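Beta-galactosidase (Bacteroides thetaiotaomicron, PDB 5MUJ) probably hydrolyses a glycosidic linkage in chain B of the plant pectin rhamnogalacturonan II, whose glycan it binds in a pocket. Local coordinates at residues 42-51 and 359-370; 295-303 and 315-323. All coordinates share one frame; numbering follows the deposited sequence.

Contact 1: 42-51 and 359-370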
ATOM      1  N   LYS A  42      -0.771 -16.401   7.939  1.00  9.99           N
ATOM      2  CA  LYS A  42       0.477 -16.136   8.645  1.00  9.79           C
ATOM      3  C   LYS A  42       1.699 -16.534   7.820  1.00  9.40           C
ATOM      4  O   LYS A  42       1.640 -17.491   7.037  1.00 12.74           O
ATOM      5  CB  LYS A  42       0.517 -16.783  10.031  1.00  9.98           C
ATOM      6  CG  LYS A  42       0.466 -18.311   9.997  1.00  9.33           C
ATOM      7  CD  LYS A  42       0.405 -18.920  11.392  1.00 10.62           C
ATOM      8  CE  LYS A  42       0.745 -20.412  11.370  1.00 11.77           C
ATOM      9  NZ  LYS A  42       0.777 -20.994  12.734  1.00 13.20           N
ATOM     10  N   THR A  43       2.784 -15.817   8.070  1.00  8.66           N
ATOM     11  CA  THR A  43       4.069 -15.983   7.435  1.00 10.42           C
ATOM     12  C   THR A  43       5.203 -15.841   8.444  1.00 10.43           C
ATOM     13  O   THR A  43       5.784 -14.772   8.597  1.00 11.28           O
ATOM     14  CB  THR A  43       4.240 -14.970   6.317  1.00  9.66           C
ATOM     15  OG1 THR A  43       4.072 -13.632   6.856  1.00  9.36           O
ATOM     16  CG2 THR A  43       3.275 -15.272   5.215  1.00 10.54           C
ATOM     17  N   PRO A  44       5.513 -16.926   9.178  1.00 10.56           N
ATOM     18  CA  PRO A  44       6.544 -16.878  10.210  1.00 11.63           C
ATOM     19  C   PRO A  44       8.002 -16.732   9.740  1.00 11.26           C
ATOM     20  O   PRO A  44       8.855 -16.336  10.545  1.00 12.10           O
ATOM     21  CB  PRO A  44       6.381 -18.245  10.908  1.00 12.29           C
ATOM     22  CG  PRO A  44       4.979 -18.647  10.637  1.00 11.13           C
ATOM     23  CD  PRO A  44       4.753 -18.187   9.239  1.00 10.35           C
ATOM     24  N   TYR A  45       8.256 -17.028   8.460  1.00 10.89           N
ATOM     25  CA  TYR A  45       9.637 -17.320   7.949  1.00 10.35           C
ATOM     26  C   TYR A  45      10.101 -16.157   7.043  1.00 10.76           C
ATOM     27  O   TYR A  45       9.557 -15.931   5.945  1.00 13.55           O
ATOM     28  CB  TYR A  45       9.741 -18.701   7.216  1.00 11.04           C
ATOM     29  CG  TYR A  45       9.340 -19.798   8.161  1.00  9.72           C
ATOM     30  CD1 TYR A  45      10.171 -20.162   9.233  1.00  9.88           C
ATOM     31  CD2 TYR A  45       8.094 -20.333   8.122  1.00  9.51           C
ATOM     32  CE1 TYR A  45       9.774 -21.107  10.166  1.00 11.20           C
ATOM     33  CE2 TYR A  45       7.676 -21.265   9.065  1.00 10.07           C
ATOM     34  CZ  TYR A  45       8.524 -21.664  10.072  1.00 10.86           C
ATOM     35  OH  TYR A  45       8.109 -22.589  11.023  1.00 13.97           O
ATOM     36  N   LYS A  46      11.097 -15.415   7.496  1.00 11.76           N
ATOM     37  CA  LYS A  46      11.535 -14.210   6.740  1.00 11.21           C
ATOM     38  C   LYS A  46      12.577 -14.584   5.692  1.00 13.18           C
ATOM     39  O   LYS A  46      13.686 -15.003   6.017  1.00 16.69           O
ATOM     40  CB  LYS A  46      12.081 -13.158   7.695  1.00 12.57           C
ATOM     41  CG  LYS A  46      10.942 -12.595   8.550  1.00 12.64           C
ATOM     42  CD  LYS A  46      11.305 -11.362   9.351  1.00 13.82           C
ATOM     43  CE  LYS A  46      10.074 -10.831  10.035  1.00 13.58           C
ATOM     44  NZ  LYS A  46      10.534  -9.695  10.876  1.00 12.78           N
ATOM     45  N   TYR A  47      12.193 -14.428   4.442  1.00 13.14           N
ATOM     46  CA  TYR A  47      13.088 -14.774   3.306  1.00 10.27           C
ATOM     47  C   TYR A  47      14.199 -13.749   3.235  1.00 11.54           C
ATOM     48  O   TYR A  47      15.370 -14.081   3.120  1.00 13.82           O
ATOM     49  CB  TYR A  47      12.324 -14.793   2.028  1.00 10.43           C
ATOM     50  CG  TYR A  47      13.173 -15.030   0.816  1.00 13.30           C
ATOM     51  CD1 TYR A  47      13.546 -16.317   0.448  1.00 15.00           C
ATOM     52  CD2 TYR A  47      13.571 -13.970   0.011  1.00 14.69           C
ATOM     53  CE1 TYR A  47      14.331 -16.537  -0.663  1.00 16.06           C
ATOM     54  CE2 TYR A  47      14.370 -14.176  -1.112  1.00 14.82           C
ATOM     55  CZ  TYR A  47      14.731 -15.476  -1.447  1.00 17.45           C
ATOM     56  OH  TYR A  47      15.517 -15.727  -2.554  1.00 23.07           O
ATOM     57  N   GLY A  48      13.802 -12.479   3.294  1.00 11.17           N
ATOM     58  CA  GLY A  48      14.695 -11.345   3.353  1.00 10.30           C
ATOM     59  C   GLY A  48      14.320 -10.383   2.250  1.00  9.76           C
ATOM     60  O   GLY A  48      13.185 -10.418   1.744  1.00 11.58           O
ATOM     61  N   LEU A  49      15.266  -9.549   1.855  0.50  9.86           N
ATOM     62  CA  LEU A  49      14.957  -8.463   0.927  0.50  9.06           C
ATOM     63  C   LEU A  49      14.638  -8.987  -0.462  0.50 10.22           C
ATOM     64  O   LEU A  49      15.242  -9.990  -0.939  0.50 11.16           O
ATOM     65  CB  LEU A  49      16.072  -7.432   0.902  0.50  7.32           C
ATOM     66  CG  LEU A  49      16.291  -6.701   2.236  0.50  5.86           C
ATOM     67  CD1 LEU A  49      17.682  -6.129   2.378  0.50  5.07           C
ATOM     68  CD2 LEU A  49      15.252  -5.592   2.430  0.50  5.42           C
ATOM     69  N   ALA A  50      13.675  -8.340  -1.098  1.00 12.65           N
ATOM     70  CA  ALA A  50      13.269  -8.629  -2.464  1.00 13.42           C
ATOM     71  C   ALA A  50      13.848  -7.555  -3.391  1.00 12.77           C
ATOM     72  O   ALA A  50      14.360  -7.832  -4.476  1.00 13.64           O
ATOM     73  CB  ALA A  50      11.755  -8.587  -2.556  1.00 14.21           C
ATOM     74  N   VAL A  51      13.660  -6.302  -2.982  1.00 12.22           N
ATOM     75  CA  VAL A  51      14.131  -5.159  -3.709  1.00 12.63           C
ATOM     76  C   VAL A  51      14.769  -4.181  -2.749  1.00 13.31           C
ATOM     77  O   VAL A  51      14.079  -3.674  -1.871  1.00 12.74           O
ATOM     78  CB  VAL A  51      13.002  -4.478  -4.531  1.00 15.59           C
ATOM     79  CG1 VAL A  51      13.594  -3.441  -5.481  1.00 14.02           C
ATOM     80  CG2 VAL A  51      12.226  -5.491  -5.382  1.00 16.16           C
ATOM     81  N   ILE A 359      12.104  -3.351   0.326  1.00  9.80           N
ATOM     82  CA  ILE A 359      10.981  -4.270   0.340  1.00  9.86           C
ATOM     83  C   ILE A 359      11.528  -5.659   0.642  1.00  9.96           C
ATOM     84  O   ILE A 359      12.508  -6.113   0.006  1.00 14.58           O
ATOM     85  CB  ILE A 359      10.222  -4.270  -0.992  1.00 10.15           C
ATOM     86  CG1 ILE A 359       9.526  -2.913  -1.169  1.00 11.36           C
ATOM     87  CG2 ILE A 359       9.185  -5.392  -1.097  1.00  8.92           C
ATOM     88  CD1 ILE A 359       9.065  -2.579  -2.576  1.00 10.09           C
ATOM     89  N   ALA A 360      10.911  -6.341   1.606  1.00 10.99           N
ATOM     90  CA  ALA A 360      11.272  -7.732   2.016  1.00  9.47           C
ATOM     91  C   ALA A 360      10.074  -8.664   1.929  1.00 10.50           C
ATOM     92  O   ALA A 360       8.937  -8.251   1.665  1.00 11.13           O
ATOM     93  CB  ALA A 360      11.815  -7.761   3.385  1.00  8.70           C
ATOM     94  N   ILE A 361      10.345  -9.958   2.101  1.00  8.86           N
ATOM     95  CA  ILE A 361       9.319 -10.972   2.026  1.00  8.73           C
ATOM     96  C   ILE A 361       9.339 -11.915   3.219  1.00  9.02           C
ATOM     97  O   ILE A 361      10.413 -12.361   3.642  1.00 11.58           O
ATOM     98  CB  ILE A 361       9.516 -11.851   0.785  1.00  9.49           C
ATOM     99  CG1 ILE A 361       9.945 -10.987  -0.376  1.00 10.05           C
ATOM    100  CG2 ILE A 361       8.232 -12.571   0.446  1.00 11.02           C
ATOM    101  CD1 ILE A 361      10.145 -11.795  -1.638  1.00  9.83           C
ATOM    102  N   ALA A 362       8.158 -12.287   3.701  1.00  9.71           N
ATOM    103  CA  ALA A 362       8.028 -13.369   4.679  1.00  9.67           C
ATOM    104  C   ALA A 362       7.093 -14.447   4.073  1.00  9.48           C
ATOM    105  O   ALA A 362       6.241 -14.142   3.247  1.00 10.73           O
ATOM    106  CB  ALA A 362       7.501 -12.830   6.011  1.00 10.81           C
ATOM    107  N   THR A 363       7.292 -15.723   4.445  1.00 11.38           N
ATOM    108  CA  THR A 363       6.515 -16.813   3.852  1.00 10.61           C
ATOM    109  C   THR A 363       5.951 -17.768   4.899  1.00 10.38           C
ATOM    110  O   THR A 363       6.424 -17.807   6.018  1.00 12.17           O
ATOM    111  CB  THR A 363       7.356 -17.606   2.832  1.00 11.98           C
ATOM    112  OG1 THR A 363       8.524 -18.106   3.477  1.00 14.17           O
ATOM    113  CG2 THR A 363       7.742 -16.707   1.648  1.00 11.45           C
ATOM    114  N   SER A 364       4.926 -18.507   4.512  1.00  9.79           N
ATOM    115  CA  SER A 364       4.279 -19.478   5.395  1.00 10.37           C
ATOM    116  C   SER A 364       5.115 -20.776   5.663  1.00 10.57           C
ATOM    117  O   SER A 364       4.901 -21.424   6.689  1.00 13.15           O
ATOM    118  CB  SER A 364       2.938 -19.888   4.837  1.00 12.18           C
ATOM    119  OG  SER A 364       3.070 -20.305   3.498  1.00 12.62           O
ATOM    120  N   LYS A 365       6.014 -21.165   4.751  1.00 12.02           N
ATOM    121  CA  LYS A 365       7.054 -22.144   5.104  1.00 12.22           C
ATOM    122  C   LYS A 365       8.402 -21.625   4.628  1.00 12.31           C
ATOM    123  O   LYS A 365       8.442 -20.733   3.769  1.00 14.28           O
ATOM    124  CB  LYS A 365       6.746 -23.510   4.482  1.00 13.44           C
ATOM    125  CG  LYS A 365       6.838 -23.535   2.957  1.00 16.33           C
ATOM    126  CD  LYS A 365       6.405 -24.880   2.385  1.00 21.57           C
ATOM    127  CE  LYS A 365       6.825 -25.056   0.931  1.00 24.82           C
ATOM    128  NZ  LYS A 365       6.679 -26.483   0.517  1.00 28.88           N
ATOM    129  N   PRO A 366       9.512 -22.143   5.196  1.00 13.02           N
ATOM    130  CA  PRO A 366      10.799 -21.676   4.667  1.00 14.20           C
ATOM    131  C   PRO A 366      10.936 -21.866   3.139  1.00 16.24           C
ATOM    132  O   PRO A 366      10.632 -22.960   2.614  1.00 16.83           O
ATOM    133  CB  PRO A 366      11.831 -22.560   5.392  1.00 15.42           C
ATOM    134  CG  PRO A 366      11.131 -23.050   6.614  1.00 16.86           C
ATOM    135  CD  PRO A 366       9.692 -23.243   6.178  1.00 14.56           C
HETATM  136  N   MSE A 367      11.395 -20.812   2.437  1.00 14.00           N
HETATM  137  CA  MSE A 367      11.630 -20.790   0.992  1.00 16.59           C
HETATM  138  C   MSE A 367      13.058 -20.369   0.674  1.00 14.00           C
HETATM  139  O   MSE A 367      13.332 -19.883  -0.413  1.00 19.20           O
HETATM  140  CB  MSE A 367      10.622 -19.836   0.338  1.00 17.54           C
HETATM  141  CG  MSE A 367       9.168 -20.256   0.489  1.00 21.51           C
HETATM  142 SE   MSE A 367       8.728 -21.989  -0.329  1.00 30.71          SE
HETATM  143  CE  MSE A 367       8.850 -21.296  -2.152  1.00 17.39           C
ATOM    144  N   GLY A 368      13.980 -20.579   1.600  1.00 16.64           N
ATOM    145  CA  GLY A 368      15.362 -20.137   1.483  1.00 16.04           C
ATOM    146  C   GLY A 368      15.611 -18.770   2.100  1.00 15.74           C
ATOM    147  O   GLY A 368      14.897 -18.331   2.993  1.00 17.66           O
ATOM    148  N   ARG A 369      16.667 -18.119   1.630  1.00 14.44           N
ATOM    149  CA  ARG A 369      17.131 -16.857   2.164  1.00 15.78           C
ATOM    150  C   ARG A 369      17.576 -15.964   1.035  1.00 14.12           C
ATOM    151  O   ARG A 369      18.256 -16.410   0.131  1.00 16.67           O
ATOM    152  CB  ARG A 369      18.280 -17.014   3.156  1.00 18.93           C
ATOM    153  CG  ARG A 369      17.928 -17.625   4.499  1.00 20.65           C
ATOM    154  CD  ARG A 369      16.919 -16.813   5.295  1.00 22.58           C
ATOM    155  NE  ARG A 369      16.454 -17.592   6.438  1.00 27.38           N
ATOM    156  CZ  ARG A 369      16.992 -17.605   7.656  1.00 27.61           C
ATOM    157  NH1 ARG A 369      18.081 -16.898   7.958  1.00 28.29           N
ATOM    158  NH2 ARG A 369      16.439 -18.382   8.587  1.00 26.73           N
ATOM    159  N   SER A 370      17.208 -14.687   1.116  1.00 13.95           N
ATOM    160  CA  SER A 370      17.593 -13.719   0.114  1.00 10.75           C
ATOM    161  C   SER A 370      19.068 -13.501   0.126  1.00 11.74           C
ATOM    162  O   SER A 370      19.666 -13.489   1.193  1.00 14.44           O
ATOM    163  CB  SER A 370      16.973 -12.330   0.426  1.00 13.18           C
ATOM    164  OG  SER A 370      17.424 -11.464  -0.549  1.00 16.06           O
TER
HETATM  165  O   HOH W   1      17.641 -13.191  -3.404  1.00 35.53           O

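Contact 2: 295-303 and 315-323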
ATOM      1  N   ARG A 295       1.886  -1.537  21.364  1.00 14.42           N
ATOM      2  CA  ARG A 295       3.056  -2.249  20.860  1.00 17.64           C
ATOM      3  C   ARG A 295       4.393  -1.569  21.276  1.00 21.33           C
ATOM      4  O   ARG A 295       4.536  -0.308  21.276  1.00 23.15           O
ATOM      5  CB  ARG A 295       2.968  -2.336  19.330  1.00 18.55           C
ATOM      6  CG  ARG A 295       2.209  -3.533  18.790  1.00 18.21           C
ATOM      7  CD  ARG A 295       0.756  -3.516  19.124  1.00 17.45           C
ATOM      8  NE  ARG A 295      -0.012  -4.371  18.223  1.00 15.53           N
ATOM      9  CZ  ARG A 295      -1.329  -4.364  18.065  1.00 17.90           C
ATOM     10  NH1 ARG A 295      -2.096  -3.533  18.766  1.00 21.74           N
ATOM     11  NH2 ARG A 295      -1.901  -5.193  17.206  1.00 22.38           N
ATOM     12  N   LYS A 296       5.362  -2.431  21.604  1.00 22.48           N
ATOM     13  CA  LYS A 296       6.731  -2.050  21.959  1.00 26.69           C
ATOM     14  C   LYS A 296       7.686  -2.198  20.775  1.00 26.38           C
ATOM     15  O   LYS A 296       8.897  -2.379  20.945  1.00 34.67           O
ATOM     16  CB  LYS A 296       7.231  -2.904  23.132  1.00 31.02           C
ATOM     17  N   TYR A 297       7.124  -2.193  19.579  1.00 17.11           N
ATOM     18  CA  TYR A 297       7.847  -1.881  18.364  1.00 14.33           C
ATOM     19  C   TYR A 297       7.061  -0.836  17.617  1.00 14.73           C
ATOM     20  O   TYR A 297       5.828  -0.728  17.795  1.00 16.29           O
ATOM     21  CB  TYR A 297       8.062  -3.111  17.503  1.00 13.08           C
ATOM     22  CG  TYR A 297       6.929  -4.105  17.593  1.00 11.46           C
ATOM     23  CD1 TYR A 297       5.759  -3.933  16.879  1.00 11.18           C
ATOM     24  CD2 TYR A 297       6.981  -5.154  18.490  1.00 14.03           C
ATOM     25  CE1 TYR A 297       4.707  -4.838  16.988  1.00 11.32           C
ATOM     26  CE2 TYR A 297       5.950  -6.073  18.588  1.00 13.89           C
ATOM     27  CZ  TYR A 297       4.811  -5.923  17.849  1.00 12.54           C
ATOM     28  OH  TYR A 297       3.794  -6.840  17.953  1.00 13.34           O
ATOM     29  N   LYS A 298       7.765  -0.070  16.791  1.00 11.49           N
ATOM     30  CA  LYS A 298       7.206   1.201  16.250  1.00 11.50           C
ATOM     31  C   LYS A 298       6.287   1.096  15.030  1.00 13.02           C
ATOM     32  O   LYS A 298       5.505   2.024  14.771  1.00 15.72           O
ATOM     33  CB  LYS A 298       8.332   2.167  15.924  1.00 13.11           C
ATOM     34  CG  LYS A 298       9.097   2.654  17.164  1.00 17.47           C
ATOM     35  CD  LYS A 298       8.401   3.769  17.944  1.00 20.29           C
ATOM     36  CE  LYS A 298       9.261   4.167  19.144  1.00 26.11           C
ATOM     37  NZ  LYS A 298       8.453   4.500  20.354  1.00 29.31           N
ATOM     38  N   ALA A 299       6.443   0.038  14.238  1.00 15.06           N
ATOM     39  CA  ALA A 299       5.528  -0.236  13.128  1.00 14.96           C
ATOM     40  C   ALA A 299       5.468  -1.709  12.761  1.00 13.99           C
ATOM     41  O   ALA A 299       6.461  -2.426  12.876  1.00 16.67           O
ATOM     42  CB  ALA A 299       5.865   0.608  11.899  1.00 15.08           C
ATOM     43  N   PHE A 300       4.301  -2.143  12.315  1.00 10.78           N
ATOM     44  CA  PHE A 300       3.981  -3.553  12.168  1.00 11.60           C
ATOM     45  C   PHE A 300       2.792  -3.774  11.260  1.00 12.05           C
ATOM     46  O   PHE A 300       2.056  -2.812  10.971  1.00 13.64           O
ATOM     47  CB  PHE A 300       3.683  -4.171  13.534  1.00 10.50           C
ATOM     48  CG  PHE A 300       2.521  -3.459  14.270  1.00 11.49           C
ATOM     49  CD1 PHE A 300       2.725  -2.288  15.048  1.00 10.39           C
ATOM     50  CD2 PHE A 300       1.237  -3.949  14.158  1.00 13.29           C
ATOM     51  CE1 PHE A 300       1.652  -1.629  15.695  1.00 11.71           C
ATOM     52  CE2 PHE A 300       0.171  -3.293  14.805  1.00 13.30           C
ATOM     53  CZ  PHE A 300       0.393  -2.145  15.559  1.00 12.71           C
ATOM     54  N   ASN A 301       2.618  -5.015  10.797  1.00 11.46           N
ATOM     55  CA  ASN A 301       1.445  -5.430  10.035  1.00 10.40           C
ATOM     56  C   ASN A 301       0.561  -6.397  10.818  1.00 11.50           C
ATOM     57  O   ASN A 301       1.041  -7.331  11.482  1.00 11.98           O
ATOM     58  CB  ASN A 301       1.865  -6.127   8.724  1.00  9.62           C
ATOM     59  CG  ASN A 301       2.543  -5.186   7.760  1.00 11.09           C
ATOM     60  OD1 ASN A 301       2.324  -3.990   7.763  1.00 12.86           O
ATOM     61  ND2 ASN A 301       3.378  -5.739   6.893  1.00 12.34           N
ATOM     62  N   THR A 302      -0.750  -6.185  10.704  1.00 10.75           N
ATOM     63  CA  THR A 302      -1.751  -7.136  11.147  1.00  9.86           C
ATOM     64  C   THR A 302      -2.956  -7.126  10.189  1.00 11.49           C
ATOM     65  O   THR A 302      -2.832  -6.662   9.031  1.00 12.39           O
ATOM     66  CB  THR A 302      -2.081  -6.981  12.649  1.00 11.82           C
ATOM     67  OG1 THR A 302      -2.966  -8.031  13.067  1.00 12.54           O
ATOM     68  CG2 THR A 302      -2.695  -5.632  12.961  1.00 10.95           C
ATOM     69  N   PHE A 303      -4.116  -7.613  10.627  1.00 10.13           N
ATOM     70  CA  PHE A 303      -5.256  -7.609   9.739  1.00 10.94           C
ATOM     71  C   PHE A 303      -6.537  -7.386  10.507  1.00 11.91           C
ATOM     72  O   PHE A 303      -6.575  -7.559  11.714  1.00 13.54           O
ATOM     73  CB  PHE A 303      -5.358  -8.917   8.964  1.00 11.87           C
ATOM     74  CG  PHE A 303      -5.763 -10.081   9.816  1.00 11.45           C
ATOM     75  CD1 PHE A 303      -4.815 -10.766  10.576  1.00 11.42           C
ATOM     76  CD2 PHE A 303      -7.093 -10.455   9.900  1.00 12.07           C
ATOM     77  CE1 PHE A 303      -5.193 -11.855  11.384  1.00 11.74           C
ATOM     78  CE2 PHE A 303      -7.469 -11.540  10.709  1.00 13.41           C
ATOM     79  CZ  PHE A 303      -6.518 -12.238  11.449  1.00 13.05           C
ATOM     80  N   TRP A 315      -7.954  -8.158  14.294  1.00 14.37           N
ATOM     81  CA  TRP A 315      -7.312  -9.305  14.897  1.00 13.99           C
ATOM     82  C   TRP A 315      -6.886  -9.103  16.344  1.00 12.77           C
ATOM     83  O   TRP A 315      -6.221  -8.150  16.656  1.00 15.74           O
ATOM     84  CB  TRP A 315      -6.083  -9.652  14.048  1.00 12.66           C
ATOM     85  CG  TRP A 315      -5.190 -10.815  14.526  1.00 13.91           C
ATOM     86  CD1 TRP A 315      -3.835 -10.792  14.578  1.00 13.35           C
ATOM     87  CD2 TRP A 315      -5.584 -12.117  15.000  1.00 14.17           C
ATOM     88  NE1 TRP A 315      -3.351 -12.005  15.013  1.00 11.96           N
ATOM     89  CE2 TRP A 315      -4.391 -12.826  15.296  1.00 11.36           C
ATOM     90  CE3 TRP A 315      -6.810 -12.754  15.206  1.00 14.09           C
ATOM     91  CZ2 TRP A 315      -4.385 -14.147  15.801  1.00 10.16           C
ATOM     92  CZ3 TRP A 315      -6.815 -14.045  15.703  1.00 13.11           C
ATOM     93  CH2 TRP A 315      -5.593 -14.748  15.975  1.00 11.97           C
ATOM     94  N   HIS A 316      -7.144 -10.096  17.195  1.00 13.45           N
ATOM     95  CA  HIS A 316      -6.866  -9.958  18.636  1.00 15.09           C
ATOM     96  C   HIS A 316      -5.592 -10.661  19.115  1.00 15.50           C
ATOM     97  O   HIS A 316      -5.307 -10.695  20.311  1.00 17.17           O
ATOM     98  CB  HIS A 316      -8.064 -10.437  19.441  1.00 16.61           C
ATOM     99  CG  HIS A 316      -8.491 -11.827  19.093  1.00 17.37           C
ATOM    100  ND1 HIS A 316      -8.161 -12.922  19.861  1.00 19.51           N
ATOM    101  CD2 HIS A 316      -9.198 -12.305  18.045  1.00 17.31           C
ATOM    102  CE1 HIS A 316      -8.650 -14.008  19.300  1.00 19.42           C
ATOM    103  NE2 HIS A 316      -9.306 -13.657  18.214  1.00 21.41           N
ATOM    104  N   GLY A 317      -4.801 -11.154  18.164  1.00 13.77           N
ATOM    105  CA  GLY A 317      -3.629 -12.024  18.446  1.00 11.67           C
ATOM    106  C   GLY A 317      -2.364 -11.363  17.965  1.00 13.36           C
ATOM    107  O   GLY A 317      -2.366 -10.183  17.640  1.00 14.71           O
ATOM    108  N   ALA A 318      -1.294 -12.151  17.861  1.00 12.65           N
ATOM    109  CA  ALA A 318       0.040 -11.675  17.489  1.00 11.98           C
ATOM    110  C   ALA A 318      -0.018 -11.002  16.139  1.00 11.80           C
ATOM    111  O   ALA A 318      -0.707 -11.448  15.238  1.00 14.63           O
ATOM    112  CB  ALA A 318       1.038 -12.844  17.428  1.00 12.71           C
ATOM    113  N   ASP A 319       0.778  -9.966  16.004  1.00 10.80           N
ATOM    114  CA  ASP A 319       0.856  -9.234  14.745  1.00 10.41           C
ATOM    115  C   ASP A 319       1.501 -10.143  13.683  1.00 10.14           C
ATOM    116  O   ASP A 319       2.342 -10.966  14.007  1.00 11.87           O
ATOM    117  CB  ASP A 319       1.694  -8.019  14.958  1.00 10.30           C
ATOM    118  CG  ASP A 319       0.959  -6.967  15.791  1.00 12.03           C
ATOM    119  OD1 ASP A 319      -0.264  -6.817  15.590  1.00 15.94           O
ATOM    120  OD2 ASP A 319       1.612  -6.324  16.617  1.00 13.02           O
ATOM    121  N   LEU A 320       1.154  -9.903  12.436  1.00  9.48           N
ATOM    122  CA  LEU A 320       1.633 -10.766  11.329  1.00  9.21           C
ATOM    123  C   LEU A 320       3.098 -10.554  11.024  1.00 10.58           C
ATOM    124  O   LEU A 320       3.826 -11.537  10.752  1.00 11.77           O
ATOM    125  CB  LEU A 320       0.831 -10.462  10.079  1.00  9.64           C
ATOM    126  CG  LEU A 320      -0.644 -10.838  10.061  1.00 10.87           C
ATOM    127  CD1 LEU A 320      -1.281 -10.529   8.712  1.00 10.61           C
ATOM    128  CD2 LEU A 320      -0.846 -12.308  10.422  1.00 10.10           C
ATOM    129  N   ILE A 321       3.533  -9.307  10.962  1.00 10.15           N
ATOM    130  CA  ILE A 321       4.912  -8.934  10.658  1.00 11.01           C
ATOM    131  C   ILE A 321       5.354  -7.905  11.664  1.00 10.53           C
ATOM    132  O   ILE A 321       4.667  -6.882  11.833  1.00 10.97           O
ATOM    133  CB  ILE A 321       5.073  -8.293   9.249  1.00 12.05           C
ATOM    134  CG1 ILE A 321       4.497  -9.199   8.169  1.00 11.07           C
ATOM    135  CG2 ILE A 321       6.532  -7.933   8.966  1.00 13.58           C
ATOM    136  CD1 ILE A 321       5.315 -10.470   7.853  1.00 10.58           C
ATOM    137  N   ILE A 322       6.458  -8.160  12.346  1.00  9.81           N
ATOM    138  CA  ILE A 322       7.035  -7.237  13.308  1.00  9.86           C
ATOM    139  C   ILE A 322       8.525  -7.131  13.111  1.00  9.43           C
ATOM    140  O   ILE A 322       9.142  -8.084  12.555  1.00 11.15           O
ATOM    141  CB  ILE A 322       6.728  -7.647  14.785  1.00 11.12           C
ATOM    142  CG1 ILE A 322       7.520  -8.893  15.250  1.00 10.78           C
ATOM    143  CG2 ILE A 322       5.225  -7.855  14.981  1.00 11.46           C
ATOM    144  CD1 ILE A 322       7.299  -9.239  16.712  1.00 11.60           C
ATOM    145  N   PRO A 323       9.174  -6.051  13.595  1.00 10.20           N
ATOM    146  CA  PRO A 323      10.645  -5.963  13.598  1.00 11.47           C
ATOM    147  C   PRO A 323      11.264  -7.119  14.366  1.00 12.83           C
ATOM    148  O   PRO A 323      10.856  -7.395  15.495  1.00 13.18           O
ATOM    149  CB  PRO A 323      10.925  -4.637  14.332  1.00 12.17           C
ATOM    150  CG  PRO A 323       9.734  -3.806  14.002  1.00 12.07           C
ATOM    151  CD  PRO A 323       8.570  -4.766  13.987  1.00 10.15           C
TER
HETATM  152  O   HOH W   2       3.145  -9.457  18.038  1.00 19.51           O
HETATM  153  O   HOH W   3      -2.886  -8.016  15.912  1.00 28.34           O

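Contact 1: 42-51 and 359-370
The Velcro closure of a five-bladed beta-propeller is made here: strand 45-49, near the N-terminus, pairs antiparallel with strand 359-363, starting at the hydrogen-bonded pair Tyr45 and Thr363, where Thr363 N reaches Tyr45 O at 2.7 Å. Two classic beta bulges follow. At the first, Tyr47 N and, weakly, Gly48 N both turn to Ile361 O; at the second, Ile359 O takes Ala50 N at 2.7 Å and Val51 N at 3.2 Å. Past Thr363 the chain curls round to the other edge of 45-49. Pro366 CD sits over one face of the Tyr45 ring, 4.0 Å from its centroid in a CH-pi contact, while Pro44 CB covers the opposite face. With CG swung anti to N (chi1 175°), Tyr47 lays its ring against the backbone of Ser370, whose N stands over the ring centre. That same N donates to Tyr47 O at 2.8 Å from above the carbonyl plane, and Ser370 OG donates to a lone pair of Leu49 O at 2.7 Å. Strand 343-351 flanks 357-363 on its far side, while Val51 and Ile359 pack together against Ile60, Met74 and Tyr76 of strands 59-68 and 71-79 in the next blade.

Contact 2: 295-303 and 315-323
Asn301 and Ile321 pair as a single antiparallel bridge where the loop after strand 313-314 runs back along strand 299-306, at the outer edge of a propeller blade. The pairing is distorted by a classic beta bulge: Ile321 N and, weakly, Leu320 N both point at Asn301 O, and Asn301 N returns a bond to Ile321 O at 3.0 Å. From this bulge Asp319 reaches across. Its CB lies near Asn301 O, and with CG anti to the carbonyl carbon (chi1 -72°) the carboxylate comes up against Phe300, Asp319 CG meeting Phe300 CD2 at 3.4 Å. The two planes are 22° apart, and OD2 lies over a face of the ring. At the tip, Arg295 grips the Asp319 carboxylate side-on, NH2 to OD1 at 2.8 Å and NE to OD2 at 3.0 Å. Both bonds are almost straight, both oxygens use their syn lone pairs, and the two flat groups are within 7° of coplanar, with Phe300 CZ over a guanidinium face. Asp319 OD2 takes a further bond on its anti side from Tyr297 OH, at 2.6 Å and slightly out of the carboxylate plane. Replacing this aspartate by an alanine is likely to leave the Arg295 charge without its mate and the Tyr297 hydroxyl without its acceptor, with the guanidinium freer to turn. Ile322 CB sits over the centre of the Tyr297 ring in a CH-pi contact. Where strand 299-306 runs on, Phe303 and the five-membered ring of Trp315 make an offset stack, centroids 4.6 Å apart, while Trp315 N bonds to Phe303 O. Trp315 NE1 donates to Ala318 O at 2.7 Å; that oxygen lies close to the indole plane, though the nitrogen stands above the carbonyl plane.

Overall arrangement
Along the chain the order is 42-51, 295-303, 315-323 and 359-370, so both halves of contact 2 fall between the two strands of contact 1. The two contacts belong to neighbouring blades: contact 2 edges the sheet of strands 270-279, 282-290, 299-306 and 313-314, and contact 1 completes the last sheet, in which strand 45-51 joins strands 331-340, 343-351 and 357-363. Their centres are 16 Å apart, yet they meet directly: Lys46 NZ, salt-bridged to Asp328, lies 2.7 Å from Ile322 O in a probable hydrogen bond, and Ile321 CD1 packs on Thr43 and Ala362. Helix 31-41, just before contact 1, packs on Phe303. The side chain of Ala299 in contact 2 is about 5 Å from a bound rhamnose, whereas contact 1 closes the ring farther from the glycan.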